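Local coordinates for protein inactive dihydropteroate synthase 2 (Mycobacterium tuberculosis, PDB 2VP8) that probably lacks dihydropteroate synthase activity despite its family membership, having very low affinity for the pterin pyrophosphate substrate though it can bind the inhibitor dapsone, at residues V97-I108 against R126-G137; G160-T168 against V193-A204. All coordinates share one frame; numbering follows the deposited sequence.

Contact 1. Residues V97-I108 against R126-G137; sequences VDTEITRLVPFI and RAQVAKAACAAG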
loop_
_atom_site.group_PDB
_atom_site.type_symbol
_atom_site.label_atom_id
_atom_site.label_comp_id
_atom_site.label_asym_id
_atom_site.label_seq_id
_atom_site.Cartn_x
_atom_site.Cartn_y
_atom_site.Cartn_z
ATOM N N VAL B 97 -13.052 37.977 -3.807
ATOM C CA VAL B 97 -11.605 38.006 -3.988
ATOM C C VAL B 97 -11.011 38.870 -2.882
ATOM O O VAL B 97 -10.005 38.506 -2.272
ATOM C CB VAL B 97 -11.204 38.570 -5.373
ATOM C CG1 VAL B 97 -9.689 38.639 -5.519
ATOM C CG2 VAL B 97 -11.797 37.726 -6.485
ATOM N N ASP B 98 -11.661 40.008 -2.632
ATOM C CA ASP B 98 -11.236 40.972 -1.619
ATOM C C ASP B 98 -11.239 40.330 -0.238
ATOM O O ASP B 98 -10.258 40.430 0.503
ATOM C CB ASP B 98 -12.158 42.196 -1.611
ATOM C CG ASP B 98 -12.569 42.640 -3.007
ATOM O OD1 ASP B 98 -12.583 43.866 -3.259
ATOM O OD2 ASP B 98 -12.890 41.774 -3.850
ATOM N N THR B 99 -12.343 39.664 0.092
ATOM C CA THR B 99 -12.504 39.028 1.397
ATOM C C THR B 99 -11.620 37.791 1.527
ATOM O O THR B 99 -11.068 37.533 2.599
ATOM C CB THR B 99 -13.978 38.657 1.700
ATOM O OG1 THR B 99 -14.374 37.542 0.891
ATOM C CG2 THR B 99 -14.914 39.851 1.454
ATOM N N GLU B 100 -11.480 37.040 0.435
ATOM C CA GLU B 100 -10.633 35.843 0.422
ATOM C C GLU B 100 -9.176 36.175 0.739
ATOM O O GLU B 100 -8.493 35.394 1.399
ATOM C CB GLU B 100 -10.730 35.100 -0.916
ATOM C CG GLU B 100 -10.360 33.614 -0.809
ATOM C CD GLU B 100 -9.927 32.985 -2.125
ATOM O OE1 GLU B 100 -10.373 33.439 -3.204
ATOM O OE2 GLU B 100 -9.138 32.016 -2.076
ATOM N N ILE B 101 -8.708 37.326 0.257
ATOM C CA ILE B 101 -7.378 37.842 0.587
ATOM C C ILE B 101 -7.283 38.118 2.086
ATOM O O ILE B 101 -6.346 37.661 2.741
ATOM C CB ILE B 101 -7.028 39.133 -0.223
ATOM C CG1 ILE B 101 -6.802 38.815 -1.704
ATOM C CG2 ILE B 101 -5.802 39.858 0.360
ATOM C CD1 ILE B 101 -5.609 37.925 -1.974
ATOM N N THR B 102 -8.266 38.844 2.621
ATOM C CA THR B 102 -8.295 39.184 4.049
ATOM C C THR B 102 -8.568 37.961 4.931
ATOM O O THR B 102 -8.693 38.083 6.148
ATOM C CB THR B 102 -9.318 40.313 4.377
ATOM O OG1 THR B 102 -10.641 39.888 4.030
ATOM C CG2 THR B 102 -8.981 41.614 3.631
ATOM N N ARG B 103 -8.664 36.788 4.308
ATOM C CA ARG B 103 -8.753 35.528 5.041
ATOM C C ARG B 103 -7.449 34.734 4.987
ATOM O O ARG B 103 -7.036 34.163 5.992
ATOM C CB ARG B 103 -9.937 34.672 4.560
ATOM C CG ARG B 103 -11.279 35.083 5.179
ATOM C CD ARG B 103 -12.208 33.885 5.418
ATOM N NE ARG B 103 -13.166 33.672 4.329
ATOM C CZ ARG B 103 -14.370 34.241 4.255
ATOM N NH1 ARG B 103 -14.786 35.076 5.203
ATOM N NH2 ARG B 103 -15.163 33.980 3.222
ATOM N N LEU B 104 -6.798 34.710 3.826
ATOM C CA LEU B 104 -5.567 33.926 3.652
ATOM C C LEU B 104 -4.312 34.635 4.142
ATOM O O LEU B 104 -3.426 34.000 4.720
ATOM C CB LEU B 104 -5.365 33.515 2.186
ATOM C CG LEU B 104 -6.284 32.475 1.545
ATOM C CD1 LEU B 104 -5.929 32.324 0.083
ATOM C CD2 LEU B 104 -6.207 31.129 2.247
ATOM N N VAL B 105 -4.238 35.941 3.893
ATOM C CA VAL B 105 -3.021 36.720 4.157
ATOM C C VAL B 105 -2.586 36.701 5.634
ATOM O O VAL B 105 -1.452 36.325 5.922
ATOM C CB VAL B 105 -3.098 38.165 3.551
ATOM C CG1 VAL B 105 -2.017 39.082 4.124
ATOM C CG2 VAL B 105 -2.962 38.097 2.041
ATOM N N PRO B 106 -3.484 37.077 6.569
ATOM C CA PRO B 106 -3.056 37.053 7.967
ATOM C C PRO B 106 -2.642 35.647 8.407
ATOM O O PRO B 106 -1.726 35.495 9.213
ATOM C CB PRO B 106 -4.308 37.503 8.725
ATOM C CG PRO B 106 -5.116 38.239 7.729
ATOM C CD PRO B 106 -4.883 37.528 6.442
ATOM N N PHE B 107 -3.304 34.633 7.856
ATOM C CA PHE B 107 -3.023 33.257 8.214
ATOM C C PHE B 107 -1.662 32.796 7.694
ATOM O O PHE B 107 -0.899 32.162 8.429
ATOM C CB PHE B 107 -4.139 32.336 7.722
ATOM C CG PHE B 107 -4.020 30.934 8.230
ATOM C CD1 PHE B 107 -4.058 30.672 9.595
ATOM C CD2 PHE B 107 -3.862 29.879 7.354
ATOM C CE1 PHE B 107 -3.937 29.377 10.069
ATOM C CE2 PHE B 107 -3.748 28.580 7.823
ATOM C CZ PHE B 107 -3.784 28.330 9.178
ATOM N N ILE B 108 -1.368 33.109 6.430
ATOM C CA ILE B 108 -0.038 32.852 5.867
ATOM C C ILE B 108 1.008 33.664 6.626
ATOM O O ILE B 108 2.054 33.134 7.001
ATOM C CB ILE B 108 0.028 33.159 4.359
ATOM C CG1 ILE B 108 -0.767 32.115 3.566
ATOM C CG2 ILE B 108 1.475 33.175 3.874
ATOM C CD1 ILE B 108 -1.391 32.651 2.286
ATOM N N ARG B 126 -7.254 31.580 -8.377
ATOM C CA ARG B 126 -7.271 32.995 -8.773
ATOM C C ARG B 126 -5.902 33.656 -8.620
ATOM O O ARG B 126 -5.299 33.615 -7.548
ATOM C CB ARG B 126 -8.308 33.768 -7.955
ATOM C CG ARG B 126 -9.757 33.425 -8.260
ATOM C CD ARG B 126 -10.694 34.311 -7.463
ATOM N NE ARG B 126 -11.836 34.754 -8.265
ATOM C CZ ARG B 126 -13.106 34.441 -8.019
ATOM N NH1 ARG B 126 -13.419 33.678 -6.974
ATOM N NH2 ARG B 126 -14.068 34.899 -8.815
ATOM N N ALA B 127 -5.427 34.272 -9.700
ATOM C CA ALA B 127 -4.108 34.913 -9.743
ATOM C C ALA B 127 -3.939 36.060 -8.737
ATOM O O ALA B 127 -2.872 36.211 -8.138
ATOM C CB ALA B 127 -3.810 35.397 -11.156
ATOM N N GLN B 128 -4.988 36.863 -8.570
ATOM C CA GLN B 128 -4.991 37.954 -7.596
ATOM C C GLN B 128 -4.783 37.409 -6.180
ATOM O O GLN B 128 -4.041 37.987 -5.383
ATOM C CB GLN B 128 -6.300 38.758 -7.674
ATOM C CG GLN B 128 -6.543 39.483 -9.001
ATOM C CD GLN B 128 -7.702 40.477 -8.933
ATOM O OE1 GLN B 128 -8.370 40.604 -7.906
ATOM N NE2 GLN B 128 -7.940 41.189 -10.035
ATOM N N VAL B 129 -5.433 36.283 -5.887
ATOM C CA VAL B 129 -5.344 35.638 -4.579
ATOM C C VAL B 129 -3.943 35.071 -4.345
ATOM O O VAL B 129 -3.375 35.235 -3.265
ATOM C CB VAL B 129 -6.415 34.536 -4.414
ATOM C CG1 VAL B 129 -6.369 33.949 -3.023
ATOM C CG2 VAL B 129 -7.800 35.093 -4.679
ATOM N N ALA B 130 -3.393 34.421 -5.365
ATOM C CA ALA B 130 -2.042 33.873 -5.302
ATOM C C ALA B 130 -0.990 34.959 -5.126
ATOM O O ALA B 130 0.012 34.747 -4.442
ATOM C CB ALA B 130 -1.743 33.053 -6.541
ATOM N N LYS B 131 -1.231 36.114 -5.746
ATOM C CA LYS B 131 -0.323 37.255 -5.673
ATOM C C LYS B 131 -0.058 37.664 -4.222
ATOM O O LYS B 131 1.087 37.638 -3.764
ATOM C CB LYS B 131 -0.880 38.435 -6.478
ATOM C CG LYS B 131 0.173 39.432 -6.959
ATOM C CD LYS B 131 -0.451 40.613 -7.698
ATOM C CE LYS B 131 0.619 41.504 -8.322
ATOM N NZ LYS B 131 0.078 42.828 -8.734
ATOM N N ALA B 132 -1.121 38.011 -3.499
ATOM C CA ALA B 132 -1.005 38.457 -2.113
ATOM C C ALA B 132 -0.513 37.349 -1.191
ATOM O O ALA B 132 0.154 37.623 -0.190
ATOM C CB ALA B 132 -2.324 39.008 -1.621
ATOM N N ALA B 133 -0.845 36.105 -1.532
ATOM C CA ALA B 133 -0.465 34.950 -0.726
ATOM C C ALA B 133 1.039 34.700 -0.788
ATOM O O ALA B 133 1.663 34.401 0.229
ATOM C CB ALA B 133 -1.230 33.723 -1.162
ATOM N N CYS B 134 1.610 34.830 -1.984
ATOM C CA CYS B 134 3.056 34.748 -2.163
ATOM C C CYS B 134 3.765 35.878 -1.424
ATOM O O CYS B 134 4.813 35.665 -0.812
ATOM C CB CYS B 134 3.413 34.783 -3.645
ATOM S SG CYS B 134 2.994 33.267 -4.510
ATOM N N ALA B 135 3.179 37.070 -1.483
ATOM C CA ALA B 135 3.705 38.233 -0.782
ATOM C C ALA B 135 3.668 38.003 0.719
ATOM O O ALA B 135 4.578 38.413 1.439
ATOM C CB ALA B 135 2.908 39.483 -1.148
ATOM N N ALA B 136 2.614 37.334 1.179
ATOM C CA ALA B 136 2.447 37.027 2.589
ATOM C C ALA B 136 3.480 36.011 3.082
ATOM O O ALA B 136 3.784 35.966 4.283
ATOM C CB ALA B 136 1.032 36.544 2.862
ATOM N N GLY B 137 4.010 35.207 2.158
ATOM C CA GLY B 137 5.057 34.238 2.469
ATOM C C GLY B 137 4.930 32.868 1.815
ATOM O O GLY B 137 5.761 31.991 2.057
#
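Ile101 reaches across to Val129 and Ala132 with the far end of its longer branch. From CB the side chain divides: CG2 comes within 4.1 Å of Ala132 CB, while CG1, anti to the carbonyl carbon (chi1 -70°), carries CD1, through a second bend at chi2, to helix 127-136. There CD1 of Ile101 touches Ala132 CB and Val129 CA, both at 3.5 Å. Val129 answers with two methyls: CG1 meets Leu104 CD1 at 3.5 Å, and the Glu100 carboxylate meets both methyls, OE1 at CG2 and OE2 at CG1, its chain crossing the valine at about a right angle. Helices 98-114 and 127-136 are successive outer helices of the TIM barrel, joined through strand 119-123, and their axes run nearly parallel here, 18° apart and 8.7 Å at closest approach. Farther along, alanines of the second helix receive Ile108: CG2 rests on Ala136 CB (3.5 Å) and CD1 on Ala133 CB (3.6 Å). At the other end, Val97 spreads its methyls over two polar chains. CG2 sits above one face of the Arg126 guanidinium, 3.5 Å from NE, and CG1 reaches the side chain of Gln128.

Contact 2. Residues G160-T168 against V193-A204; sequences GAGLVCAHT and VISQVTAAAERA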
loop_
_atom_site.group_PDB
_atom_site.type_symbol
_atom_site.label_atom_id
_atom_site.label_comp_id
_atom_site.label_asym_id
_atom_site.label_seq_id
_atom_site.Cartn_x
_atom_site.Cartn_y
_atom_site.Cartn_z
ATOM N N GLY B 160 8.912 34.305 -7.613
ATOM C CA GLY B 160 9.850 33.205 -7.436
ATOM C C GLY B 160 9.205 32.079 -6.649
ATOM O O GLY B 160 9.839 31.450 -5.801
ATOM N N ALA B 161 7.928 31.842 -6.928
ATOM C CA ALA B 161 7.177 30.778 -6.291
ATOM C C ALA B 161 7.022 29.595 -7.232
ATOM O O ALA B 161 6.990 29.755 -8.453
ATOM C CB ALA B 161 5.815 31.287 -5.855
ATOM N N GLY B 162 6.939 28.406 -6.656
ATOM C CA GLY B 162 6.646 27.203 -7.417
ATOM C C GLY B 162 5.181 27.123 -7.805
ATOM O O GLY B 162 4.344 27.882 -7.297
ATOM N N LEU B 163 4.871 26.201 -8.706
ATOM C CA LEU B 163 3.504 26.027 -9.166
ATOM C C LEU B 163 3.156 24.554 -9.315
ATOM O O LEU B 163 3.971 23.753 -9.773
ATOM C CB LEU B 163 3.282 26.768 -10.493
ATOM C CG LEU B 163 1.875 26.714 -11.101
ATOM C CD1 LEU B 163 0.878 27.528 -10.281
ATOM C CD2 LEU B 163 1.884 27.181 -12.531
ATOM N N VAL B 164 1.942 24.205 -8.908
ATOM C CA VAL B 164 1.413 22.875 -9.148
ATOM C C VAL B 164 0.633 22.902 -10.458
ATOM O O VAL B 164 -0.315 23.676 -10.618
ATOM C CB VAL B 164 0.504 22.388 -7.979
ATOM C CG1 VAL B 164 -0.184 21.064 -8.324
ATOM C CG2 VAL B 164 1.305 22.254 -6.694
ATOM N N CYS B 165 1.055 22.076 -11.405
ATOM C CA CYS B 165 0.314 21.914 -12.646
ATOM C C CYS B 165 -0.579 20.698 -12.520
ATOM O O CYS B 165 -0.106 19.560 -12.527
ATOM C CB CYS B 165 1.257 21.777 -13.836
ATOM S SG CYS B 165 2.253 23.248 -14.100
ATOM N N ALA B 166 -1.874 20.950 -12.383
ATOM C CA ALA B 166 -2.837 19.884 -12.164
ATOM C C ALA B 166 -3.638 19.552 -13.421
ATOM O O ALA B 166 -3.806 20.388 -14.313
ATOM C CB ALA B 166 -3.765 20.241 -11.012
ATOM N N HIS B 167 -4.119 18.314 -13.477
ATOM C CA HIS B 167 -5.026 17.870 -14.522
ATOM C C HIS B 167 -6.446 17.829 -13.974
ATOM O O HIS B 167 -6.734 17.122 -13.004
ATOM C CB HIS B 167 -4.614 16.493 -15.042
ATOM C CG HIS B 167 -5.521 15.954 -16.100
ATOM N ND1 HIS B 167 -5.305 16.165 -17.445
ATOM C CD2 HIS B 167 -6.653 15.214 -16.013
ATOM C CE1 HIS B 167 -6.262 15.579 -18.141
ATOM N NE2 HIS B 167 -7.094 14.995 -17.296
ATOM N N THR B 168 -7.323 18.599 -14.613
ATOM C CA THR B 168 -8.723 18.725 -14.213
ATOM C C THR B 168 -9.491 17.415 -14.413
ATOM O O THR B 168 -9.480 16.541 -13.548
ATOM C CB THR B 168 -9.417 19.882 -14.989
ATOM O OG1 THR B 168 -10.615 20.280 -14.309
ATOM C CG2 THR B 168 -9.737 19.478 -16.444
ATOM N N VAL B 193 -3.088 12.268 -20.645
ATOM C CA VAL B 193 -2.916 13.001 -19.391
ATOM C C VAL B 193 -1.484 13.506 -19.291
ATOM O O VAL B 193 -1.261 14.708 -19.153
ATOM C CB VAL B 193 -3.268 12.143 -18.145
ATOM C CG1 VAL B 193 -3.009 12.920 -16.868
ATOM C CG2 VAL B 193 -4.721 11.686 -18.198
ATOM N N ILE B 194 -0.525 12.583 -19.379
ATOM C CA ILE B 194 0.907 12.906 -19.359
ATOM C C ILE B 194 1.232 14.087 -20.274
ATOM O O ILE B 194 1.988 14.986 -19.902
ATOM C CB ILE B 194 1.770 11.670 -19.746
ATOM C CG1 ILE B 194 1.844 10.684 -18.573
ATOM C CG2 ILE B 194 3.177 12.086 -20.201
ATOM C CD1 ILE B 194 2.467 9.347 -18.904
ATOM N N SER B 195 0.639 14.087 -21.464
ATOM C CA SER B 195 0.858 15.160 -22.423
ATOM C C SER B 195 0.342 16.494 -21.891
ATOM O O SER B 195 1.060 17.491 -21.927
ATOM C CB SER B 195 0.219 14.825 -23.771
ATOM O OG SER B 195 0.678 15.706 -24.772
ATOM N N GLN B 196 -0.882 16.504 -21.371
ATOM C CA GLN B 196 -1.524 17.750 -20.936
ATOM C C GLN B 196 -0.892 18.379 -19.699
ATOM O O GLN B 196 -0.795 19.600 -19.615
ATOM C CB GLN B 196 -3.031 17.562 -20.750
ATOM C CG GLN B 196 -3.777 17.350 -22.073
ATOM C CD GLN B 196 -5.234 16.950 -21.896
ATOM O OE1 GLN B 196 -5.847 17.208 -20.858
ATOM N NE2 GLN B 196 -5.797 16.323 -22.921
ATOM N N VAL B 197 -0.452 17.560 -18.749
ATOM C CA VAL B 197 0.243 18.094 -17.572
ATOM C C VAL B 197 1.678 18.485 -17.909
ATOM O O VAL B 197 2.229 19.424 -17.334
ATOM C CB VAL B 197 0.239 17.119 -16.369
ATOM C CG1 VAL B 197 -1.151 17.007 -15.788
ATOM C CG2 VAL B 197 0.774 15.750 -16.766
ATOM N N THR B 198 2.266 17.761 -18.853
ATOM C CA THR B 198 3.654 17.964 -19.229
ATOM C C THR B 198 3.796 19.295 -19.977
ATOM O O THR B 198 4.801 19.994 -19.834
ATOM C CB THR B 198 4.195 16.728 -20.023
ATOM O OG1 THR B 198 5.415 16.268 -19.432
ATOM C CG2 THR B 198 4.390 17.002 -21.516
ATOM N N ALA B 199 2.763 19.637 -20.746
ATOM C CA ALA B 199 2.675 20.907 -21.458
ATOM C C ALA B 199 2.424 22.045 -20.471
ATOM O O ALA B 199 3.021 23.117 -20.576
ATOM C CB ALA B 199 1.570 20.845 -22.494
ATOM N N ALA B 200 1.538 21.797 -19.511
ATOM C CA ALA B 200 1.264 22.737 -18.430
ATOM C C ALA B 200 2.543 23.093 -17.665
ATOM O O ALA B 200 2.778 24.261 -17.355
ATOM C CB ALA B 200 0.212 22.166 -17.488
ATOM N N ALA B 201 3.363 22.083 -17.383
ATOM C CA ALA B 201 4.664 22.269 -16.746
ATOM C C ALA B 201 5.625 23.103 -17.596
ATOM O O ALA B 201 6.261 24.029 -17.090
ATOM C CB ALA B 201 5.283 20.926 -16.405
ATOM N N GLU B 202 5.725 22.781 -18.883
ATOM C CA GLU B 202 6.616 23.508 -19.783
ATOM C C GLU B 202 6.161 24.954 -19.981
ATOM O O GLU B 202 6.992 25.868 -20.055
ATOM C CB GLU B 202 6.749 22.791 -21.133
ATOM C CG GLU B 202 7.429 21.415 -21.074
ATOM C CD GLU B 202 8.934 21.469 -20.813
ATOM O OE1 GLU B 202 9.503 22.572 -20.701
ATOM O OE2 GLU B 202 9.556 20.391 -20.722
ATOM N N ARG B 203 4.844 25.154 -20.060
ATOM C CA ARG B 203 4.264 26.490 -20.215
ATOM C C ARG B 203 4.525 27.352 -18.988
ATOM O O ARG B 203 4.683 28.566 -19.101
ATOM C CB ARG B 203 2.763 26.412 -20.506
ATOM C CG ARG B 203 2.418 26.403 -21.996
ATOM C CD ARG B 203 1.242 25.476 -22.305
ATOM N NE ARG B 203 0.066 25.763 -21.481
ATOM C CZ ARG B 203 -0.821 24.851 -21.084
ATOM N NH1 ARG B 203 -0.676 23.574 -21.419
ATOM N NH2 ARG B 203 -1.853 25.219 -20.335
ATOM N N ALA B 204 4.583 26.720 -17.822
ATOM C CA ALA B 204 4.954 27.428 -16.604
ATOM C C ALA B 204 6.433 27.805 -16.617
ATOM O O ALA B 204 6.785 28.964 -16.337
ATOM C CB ALA B 204 4.615 26.608 -15.373
#
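His167, just past the end of strand 162-166, lies across Val193 with one face of its imidazole against the valine methyls. The contact belongs to the TIM barrel: a parallel strand of the barrel wall is backed by helix 186-207, which follows it in the chain and runs nearly antiparallel to it, the two directions 153° apart and the axes 7.8 Å at closest approach. Val193 CG1 stands 4.1 Å from the centroid of the His167 ring and 17° off the ring normal, a CH-pi contact over the face. The histidine and valine side chains cross at about a right angle. Gln196 approaches the same ring differently, at its edge and near its plane, with its amide turned 29° from the imidazole; Gln196 OE1 is 3.2 Å from His167 CE1. With CG anti to the backbone N the imidazole reaches both Val193 and Gln196, while His167 CB lies against Val197 CG1 at 3.6 Å.

Two residues back along the strand, Cys165 also points at the helix, and it meets small side chains: its CB lies 3.8 Å from Ala200 CB. Leu163, farther back again, places CD2 against Ala204. Between these residues the strand turns Val164 and Ala166 elsewhere; Val164 packs on strand 140-142, and Ala166 lies near His220, a position that by similarity marks family members without synthase activity. Strand 214-217 flanks the contact, its Val214 touching both Cys165 and Ala201. Anti to its own carbonyl carbon, SG of Cys165 sits beside its own backbone N and over the helix backbone, 3.4 Å from Ala200 O.

Both contacts belong to the same barrel but to different layers of it. Contact 1 joins two neighbouring helices on the outside and is only partly buried, whereas contact 2 sets a strand of the parallel sheet against its covering helix and is largely buried, closer to the centre of the chain. Neither has a clear hydrogen bond across it. In contact 1 branched aliphatic chains settle on alanines, with charged and amide groups toward one end; in contact 2 a thiol, small alanines and a few aliphatic chains fill the space between strand and helix, with an imidazole at one end. The centres lie 22 Å apart, yet the contacts meet where Cys134 SG packs on Ala161 CB at 3.7 Å.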